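OsmC family protein (Rhodothermus marinus, PDB 5CML) acts as a serine carboxyl esterase of the alpha/beta-hydrolase type, this chain being the esterase part of a longer protein that also carries an OsmC domain. Local coordinates at residues A[26-38]-A[99-111]. Sequence-based numbering, arbitrary orientation.
Sequences TQPVAYALFAHCF and YEPPALLIGHSLG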
ATOM      1  N   THR A  26      14.383  -4.767  19.784  1.00 29.18           N
ATOM      2  CA  THR A  26      15.430  -3.859  19.323  1.00 32.58           C
ATOM      3  C   THR A  26      15.750  -4.085  17.848  1.00 32.41           C
ATOM      4  O   THR A  26      15.929  -3.118  17.092  1.00 33.34           O
ATOM      5  CB  THR A  26      16.716  -4.012  20.168  1.00 36.27           C
ATOM      6  OG1 THR A  26      17.099  -5.396  20.235  1.00 42.90           O
ATOM      7  CG2 THR A  26      16.468  -3.526  21.547  1.00 33.57           C
ATOM      8  N   GLN A  27      15.803  -5.349  17.436  1.00 31.04           N
ATOM      9  CA  GLN A  27      15.906  -5.695  16.013  1.00 31.31           C
ATOM     10  C   GLN A  27      14.558  -6.190  15.505  1.00 27.48           C
ATOM     11  O   GLN A  27      14.106  -7.262  15.898  1.00 28.53           O
ATOM     12  CB  GLN A  27      16.966  -6.772  15.770  1.00 37.38           C
ATOM     13  CG  GLN A  27      17.158  -7.099  14.279  1.00 44.10           C
ATOM     14  CD  GLN A  27      17.609  -5.893  13.456  1.00 50.38           C
ATOM     15  OE1 GLN A  27      17.107  -5.642  12.355  1.00 55.85           O
ATOM     16  NE2 GLN A  27      18.569  -5.152  13.983  1.00 51.40           N
ATOM     17  N   PRO A  28      13.905  -5.416  14.626  1.00 24.98           N
ATOM     18  CA  PRO A  28      12.607  -5.873  14.104  1.00 23.79           C
ATOM     19  C   PRO A  28      12.734  -7.134  13.278  1.00 24.57           C
ATOM     20  O   PRO A  28      13.785  -7.366  12.656  1.00 27.08           O
ATOM     21  CB  PRO A  28      12.141  -4.695  13.232  1.00 23.81           C
ATOM     22  CG  PRO A  28      12.889  -3.508  13.794  1.00 23.81           C
ATOM     23  CD  PRO A  28      14.218  -4.041  14.205  1.00 24.16           C
ATOM     24  N   VAL A  29      11.667  -7.932  13.259  1.00 24.82           N
ATOM     25  CA  VAL A  29      11.648  -9.126  12.435  1.00 27.69           C
ATOM     26  C   VAL A  29      11.833  -8.713  10.977  1.00 25.85           C
ATOM     27  O   VAL A  29      12.438  -9.432  10.188  1.00 27.69           O
ATOM     28  CB  VAL A  29      10.340  -9.917  12.586  1.00 31.94           C
ATOM     29  CG1 VAL A  29       9.153  -9.096  12.197  1.00 33.08           C
ATOM     30  CG2 VAL A  29      10.371 -11.199  11.766  1.00 35.26           C
ATOM     31  N   ALA A  30      11.284  -7.553  10.636  1.00 23.81           N
ATOM     32  CA  ALA A  30      11.388  -6.995   9.296  1.00 23.84           C
ATOM     33  C   ALA A  30      10.869  -5.564   9.318  1.00 23.16           C
ATOM     34  O   ALA A  30      10.111  -5.185  10.219  1.00 23.24           O
ATOM     35  CB  ALA A  30      10.604  -7.836   8.259  1.00 23.40           C
ATOM     36  N   TYR A  31      11.281  -4.784   8.325  1.00 21.69           N
ATOM     37  CA  TYR A  31      10.692  -3.485   8.062  1.00 20.71           C
ATOM     38  C   TYR A  31       9.689  -3.633   6.915  1.00 21.68           C
ATOM     39  O   TYR A  31       9.976  -4.314   5.921  1.00 23.45           O
ATOM     40  CB  TYR A  31      11.764  -2.437   7.695  1.00 20.13           C
ATOM     41  CG  TYR A  31      12.640  -2.049   8.869  1.00 20.45           C
ATOM     42  CD1 TYR A  31      13.672  -2.877   9.293  1.00 21.87           C
ATOM     43  CD2 TYR A  31      12.418  -0.872   9.561  1.00 20.89           C
ATOM     44  CE1 TYR A  31      14.464  -2.536  10.377  1.00 22.69           C
ATOM     45  CE2 TYR A  31      13.191  -0.536  10.657  1.00 21.71           C
ATOM     46  CZ  TYR A  31      14.224  -1.366  11.045  1.00 22.49           C
ATOM     47  OH  TYR A  31      15.028  -1.025  12.127  1.00 25.06           O
ATOM     48  N   ALA A  32       8.535  -2.997   7.071  1.00 20.78           N
ATOM     49  CA  ALA A  32       7.484  -3.013   6.062  1.00 19.17           C
ATOM     50  C   ALA A  32       7.245  -1.603   5.593  1.00 21.44           C
ATOM     51  O   ALA A  32       7.220  -0.681   6.400  1.00 24.59           O
ATOM     52  CB  ALA A  32       6.195  -3.609   6.615  1.00 20.93           C
ATOM     53  N   LEU A  33       7.043  -1.434   4.288  1.00 21.18           N
ATOM     54  CA  LEU A  33       6.573  -0.179   3.722  1.00 21.55           C
ATOM     55  C   LEU A  33       5.091  -0.348   3.502  1.00 20.48           C
ATOM     56  O   LEU A  33       4.667  -1.325   2.883  1.00 21.11           O
ATOM     57  CB  LEU A  33       7.278   0.159   2.398  1.00 23.62           C
ATOM     58  CG  LEU A  33       6.716   1.364   1.636  1.00 28.36           C
ATOM     59  CD1 LEU A  33       6.895   2.619   2.482  1.00 31.83           C
ATOM     60  CD2 LEU A  33       7.370   1.547   0.244  1.00 33.17           C
ATOM     61  N   PHE A  34       4.314   0.583   4.031  1.00 20.32           N
ATOM     62  CA  PHE A  34       2.855   0.503   3.986  1.00 19.36           C
ATOM     63  C   PHE A  34       2.320   1.751   3.305  1.00 20.31           C
ATOM     64  O   PHE A  34       2.183   2.805   3.934  1.00 20.90           O
ATOM     65  CB  PHE A  34       2.308   0.347   5.412  1.00 19.16           C
ATOM     66  CG  PHE A  34       0.819   0.108   5.514  1.00 21.70           C
ATOM     67  CD1 PHE A  34       0.020  -0.117   4.407  1.00 22.52           C
ATOM     68  CD2 PHE A  34       0.225   0.105   6.770  1.00 24.17           C
ATOM     69  CE1 PHE A  34      -1.352  -0.345   4.548  1.00 24.26           C
ATOM     70  CE2 PHE A  34      -1.140  -0.125   6.926  1.00 26.09           C
ATOM     71  CZ  PHE A  34      -1.932  -0.349   5.804  1.00 24.73           C
ATOM     72  N   ALA A  35       2.025   1.619   2.012  1.00 20.79           N
ATOM     73  CA  ALA A  35       1.478   2.721   1.220  1.00 20.12           C
ATOM     74  C   ALA A  35      -0.032   2.631   1.248  1.00 21.16           C
ATOM     75  O   ALA A  35      -0.589   1.632   0.831  1.00 21.81           O
ATOM     76  CB  ALA A  35       1.974   2.658  -0.178  1.00 21.69           C
ATOM     77  N   HIS A  36      -0.697   3.662   1.741  1.00 20.45           N
ATOM     78  CA  HIS A  36      -2.123   3.533   2.019  1.00 21.26           C
ATOM     79  C   HIS A  36      -2.905   4.799   1.713  1.00 21.26           C
ATOM     80  O   HIS A  36      -2.329   5.894   1.575  1.00 21.94           O
ATOM     81  CB  HIS A  36      -2.321   3.170   3.487  1.00 22.42           C
ATOM     82  CG  HIS A  36      -1.989   4.295   4.401  1.00 24.15           C
ATOM     83  ND1 HIS A  36      -2.913   5.246   4.770  1.00 25.85           N
ATOM     84  CD2 HIS A  36      -0.815   4.665   4.971  1.00 24.40           C
ATOM     85  CE1 HIS A  36      -2.325   6.142   5.546  1.00 25.59           C
ATOM     86  NE2 HIS A  36      -1.054   5.814   5.677  1.00 24.93           N
ATOM     87  N   CYS A  37      -4.229   4.651   1.665  1.00 22.01           N
ATOM     88  CA  CYS A  37      -5.119   5.774   1.391  1.00 22.21           C
ATOM     89  C   CYS A  37      -6.103   6.000   2.537  1.00 25.19           C
ATOM     90  O   CYS A  37      -7.176   6.555   2.326  1.00 25.28           O
ATOM     91  CB  CYS A  37      -5.875   5.538   0.082  1.00 24.11           C
ATOM     92  SG  CYS A  37      -4.745   5.434  -1.367  1.00 24.90           S
ATOM     93  N   PHE A  38      -5.744   5.585   3.753  1.00 24.92           N
ATOM     94  CA  PHE A  38      -6.687   5.700   4.872  1.00 26.02           C
ATOM     95  C   PHE A  38      -6.848   7.142   5.327  1.00 29.32           C
ATOM     96  O   PHE A  38      -7.773   7.458   6.054  1.00 29.76           O
ATOM     97  CB  PHE A  38      -6.255   4.834   6.042  1.00 25.43           C
ATOM     98  CG  PHE A  38      -6.373   3.385   5.766  1.00 24.50           C
ATOM     99  CD1 PHE A  38      -7.620   2.804   5.610  1.00 25.73           C
ATOM    100  CD2 PHE A  38      -5.252   2.597   5.636  1.00 24.23           C
ATOM    101  CE1 PHE A  38      -7.738   1.456   5.341  1.00 26.68           C
ATOM    102  CE2 PHE A  38      -5.364   1.250   5.356  1.00 23.88           C
ATOM    103  CZ  PHE A  38      -6.602   0.682   5.217  1.00 25.65           C
ATOM    104  N   TYR A  99      17.573   2.254   7.788  1.00 21.79           N
ATOM    105  CA  TYR A  99      17.085   1.113   8.547  1.00 23.31           C
ATOM    106  C   TYR A  99      17.542  -0.150   7.827  1.00 21.75           C
ATOM    107  O   TYR A  99      18.745  -0.333   7.655  1.00 24.25           O
ATOM    108  CB  TYR A  99      15.557   1.228   8.755  1.00 23.05           C
ATOM    109  CG  TYR A  99      15.266   2.425   9.644  1.00 21.33           C
ATOM    110  CD1 TYR A  99      15.378   2.323  11.025  1.00 20.95           C
ATOM    111  CD2 TYR A  99      14.963   3.669   9.110  1.00 23.58           C
ATOM    112  CE1 TYR A  99      15.180   3.401  11.830  1.00 23.04           C
ATOM    113  CE2 TYR A  99      14.770   4.776   9.926  1.00 23.44           C
ATOM    114  CZ  TYR A  99      14.886   4.633  11.285  1.00 23.61           C
ATOM    115  OH  TYR A  99      14.699   5.707  12.132  1.00 26.48           O
ATOM    116  N   GLU A 100      16.629  -1.022   7.420  1.00 20.73           N
ATOM    117  CA  GLU A 100      16.973  -2.163   6.597  1.00 21.83           C
ATOM    118  C   GLU A 100      16.076  -2.121   5.364  1.00 21.21           C
ATOM    119  O   GLU A 100      14.966  -1.610   5.445  1.00 22.55           O
ATOM    120  CB  GLU A 100      16.768  -3.491   7.347  1.00 26.19           C
ATOM    121  CG  GLU A 100      17.582  -3.614   8.633  1.00 33.13           C
ATOM    122  CD  GLU A 100      19.048  -3.904   8.371  1.00 45.22           C
ATOM    123  OE1 GLU A 100      19.364  -4.492   7.311  1.00 49.23           O
ATOM    124  OE2 GLU A 100      19.886  -3.537   9.231  1.00 51.37           O
ATOM    125  N   PRO A 101      16.552  -2.651   4.234  1.00 21.92           N
ATOM    126  CA  PRO A 101      15.656  -2.714   3.080  1.00 21.75           C
ATOM    127  C   PRO A 101      14.370  -3.430   3.446  1.00 20.68           C
ATOM    128  O   PRO A 101      14.408  -4.452   4.172  1.00 23.55           O
ATOM    129  CB  PRO A 101      16.458  -3.511   2.041  1.00 23.30           C
ATOM    130  CG  PRO A 101      17.895  -3.289   2.436  1.00 24.43           C
ATOM    131  CD  PRO A 101      17.871  -3.236   3.944  1.00 24.33           C
ATOM    132  N   PRO A 102      13.228  -2.909   2.972  1.00 22.45           N
ATOM    133  CA  PRO A 102      11.983  -3.553   3.429  1.00 22.25           C
ATOM    134  C   PRO A 102      11.814  -4.950   2.843  1.00 21.62           C
ATOM    135  O   PRO A 102      12.041  -5.181   1.646  1.00 24.83           O
ATOM    136  CB  PRO A 102      10.886  -2.608   2.929  1.00 26.07           C
ATOM    137  CG  PRO A 102      11.528  -1.903   1.729  1.00 24.72           C
ATOM    138  CD  PRO A 102      12.983  -1.750   2.102  1.00 24.60           C
ATOM    139  N   ALA A 103      11.409  -5.875   3.703  1.00 21.50           N
ATOM    140  CA  ALA A 103      11.184  -7.253   3.322  1.00 19.81           C
ATOM    141  C   ALA A 103       9.712  -7.492   3.023  1.00 20.05           C
ATOM    142  O   ALA A 103       9.374  -8.508   2.457  1.00 20.49           O
ATOM    143  CB  ALA A 103      11.651  -8.193   4.419  1.00 22.24           C
ATOM    144  N   LEU A 104       8.859  -6.540   3.388  1.00 19.20           N
ATOM    145  CA  LEU A 104       7.407  -6.658   3.187  1.00 19.17           C
ATOM    146  C   LEU A 104       6.896  -5.350   2.631  1.00 19.07           C
ATOM    147  O   LEU A 104       7.196  -4.280   3.186  1.00 21.24           O
ATOM    148  CB  LEU A 104       6.696  -6.985   4.510  1.00 19.70           C
ATOM    149  CG  LEU A 104       5.162  -6.992   4.578  1.00 20.91           C
ATOM    150  CD1 LEU A 104       4.572  -8.039   3.690  1.00 20.72           C
ATOM    151  CD2 LEU A 104       4.703  -7.215   6.011  1.00 22.02           C
ATOM    152  N   LEU A 105       6.162  -5.421   1.516  1.00 18.48           N
ATOM    153  CA  LEU A 105       5.428  -4.279   1.006  1.00 17.88           C
ATOM    154  C   LEU A 105       3.952  -4.506   1.253  1.00 19.92           C
ATOM    155  O   LEU A 105       3.438  -5.591   0.976  1.00 20.77           O
ATOM    156  CB  LEU A 105       5.660  -4.096  -0.494  1.00 20.75           C
ATOM    157  CG  LEU A 105       7.062  -3.712  -0.925  1.00 23.39           C
ATOM    158  CD1 LEU A 105       7.099  -3.513  -2.475  1.00 25.16           C
ATOM    159  CD2 LEU A 105       7.608  -2.471  -0.207  1.00 25.08           C
ATOM    160  N   ILE A 106       3.280  -3.458   1.712  1.00 18.78           N
ATOM    161  CA  ILE A 106       1.843  -3.472   1.961  1.00 19.71           C
ATOM    162  C   ILE A 106       1.233  -2.279   1.254  1.00 18.99           C
ATOM    163  O   ILE A 106       1.724  -1.160   1.403  1.00 19.58           O
ATOM    164  CB  ILE A 106       1.503  -3.363   3.476  1.00 19.16           C
ATOM    165  CG1 ILE A 106       2.319  -4.351   4.312  1.00 19.18           C
ATOM    166  CG2 ILE A 106      -0.003  -3.538   3.694  1.00 19.92           C
ATOM    167  CD1 ILE A 106       2.332  -4.017   5.834  1.00 21.10           C
ATOM    168  N   GLY A 107       0.150  -2.495   0.512  1.00 19.22           N
ATOM    169  CA  GLY A 107      -0.516  -1.397  -0.156  1.00 19.76           C
ATOM    170  C   GLY A 107      -2.021  -1.444  -0.005  1.00 20.24           C
ATOM    171  O   GLY A 107      -2.632  -2.479  -0.225  1.00 21.85           O
ATOM    172  N   HIS A 108      -2.625  -0.310   0.326  1.00 19.07           N
ATOM    173  CA  HIS A 108      -4.079  -0.205   0.406  1.00 19.76           C
ATOM    174  C   HIS A 108      -4.606   0.641  -0.747  1.00 18.31           C
ATOM    175  O   HIS A 108      -4.033   1.679  -1.068  1.00 20.03           O
ATOM    176  CB  HIS A 108      -4.480   0.394   1.755  1.00 19.92           C
ATOM    177  CG  HIS A 108      -5.866   0.960   1.782  1.00 21.31           C
ATOM    178  ND1 HIS A 108      -6.120   2.311   1.891  1.00 21.90           N
ATOM    179  CD2 HIS A 108      -7.075   0.349   1.764  1.00 21.65           C
ATOM    180  CE1 HIS A 108      -7.427   2.510   1.918  1.00 22.81           C
ATOM    181  NE2 HIS A 108      -8.029   1.336   1.830  1.00 21.69           N
ATOM    182  N   SER A 109      -5.671   0.160  -1.382  1.00 19.62           N
ATOM    183  CA  SER A 109      -6.382   0.876  -2.436  1.00 21.89           C
ATOM    184  C   SER A 109      -5.422   1.153  -3.605  1.00 20.54           C
ATOM    185  O   SER A 109      -4.720   0.244  -4.075  1.00 20.69           O
ATOM    186  CB  SER A 109      -7.009   2.159  -1.863  1.00 22.49           C
ATOM    187  OG  SER A 109      -7.824   2.820  -2.808  1.00 23.14           O
ATOM    188  N   LEU A 110      -5.366   2.392  -4.057  1.00 22.46           N
ATOM    189  CA  LEU A 110      -4.402   2.772  -5.098  1.00 23.55           C
ATOM    190  C   LEU A 110      -2.968   2.442  -4.702  1.00 24.15           C
ATOM    191  O   LEU A 110      -2.138   2.145  -5.564  1.00 24.41           O
ATOM    192  CB  LEU A 110      -4.507   4.262  -5.422  1.00 26.78           C
ATOM    193  CG  LEU A 110      -5.700   4.674  -6.262  1.00 29.13           C
ATOM    194  CD1 LEU A 110      -5.528   6.132  -6.619  1.00 30.69           C
ATOM    195  CD2 LEU A 110      -5.837   3.839  -7.548  1.00 31.18           C
ATOM    196  N   GLY A 111      -2.671   2.513  -3.402  1.00 23.12           N
ATOM    197  CA  GLY A 111      -1.365   2.123  -2.907  1.00 23.30           C
ATOM    198  C   GLY A 111      -1.074   0.658  -3.140  1.00 22.36           C
ATOM    199  O   GLY A 111       0.082   0.261  -3.261  1.00 24.39           O
TER
HETATM  200  O   HOH W   1      13.322  -5.650   6.431  1.00 22.38           O
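Phe38 lies flat on the His108 imidazole, centroids 3.7 Å apart and planes only 8° off parallel, a face-to-face stack; Ser109 CB fills the hollow over the opposite face. At the imidazole edge, Cys37 N donates to His108 ND1 in the ring plane (3.0 Å), while NE2 bonds His229 O, so both ring nitrogens are engaged and rotation is fixed. With CG anti to the backbone N, chi1 of 161° carries the imidazole across to segment 26-38, one face against Phe38. Were an alanine here, the stack would vanish, and Cys37 N and His229 O would probably lose their mates.

Behind this end, strands 30-36 and 104-108 run parallel, 11° apart, in the central sheet; Ile106 N to Leu33 O (2.8 Å) is one rung of their ladder. Ile106 CG2 nestles obliquely against Phe34 CD1 at 3.5 Å, Ile106 CD1 reaching Ala32 CB, beside helix 45-56. On the other face Leu105 CD2 fits against Leu33 CB (3.7 Å), near helix 85-98. At the far end Tyr99 CB sits over the Tyr31 ring, 3.8 Å from its centroid, a CH-pi contact.

Ser109 OG bonds His229 NE2, and Gly107, Ser109 and Gly111 fit the GxSxG nucleophile elbow, Ser109 (phi 60°) in the strained strand-to-helix turn; doubly bonded, packed His108 thus gives the probable catalytic serine a fixed neighbour.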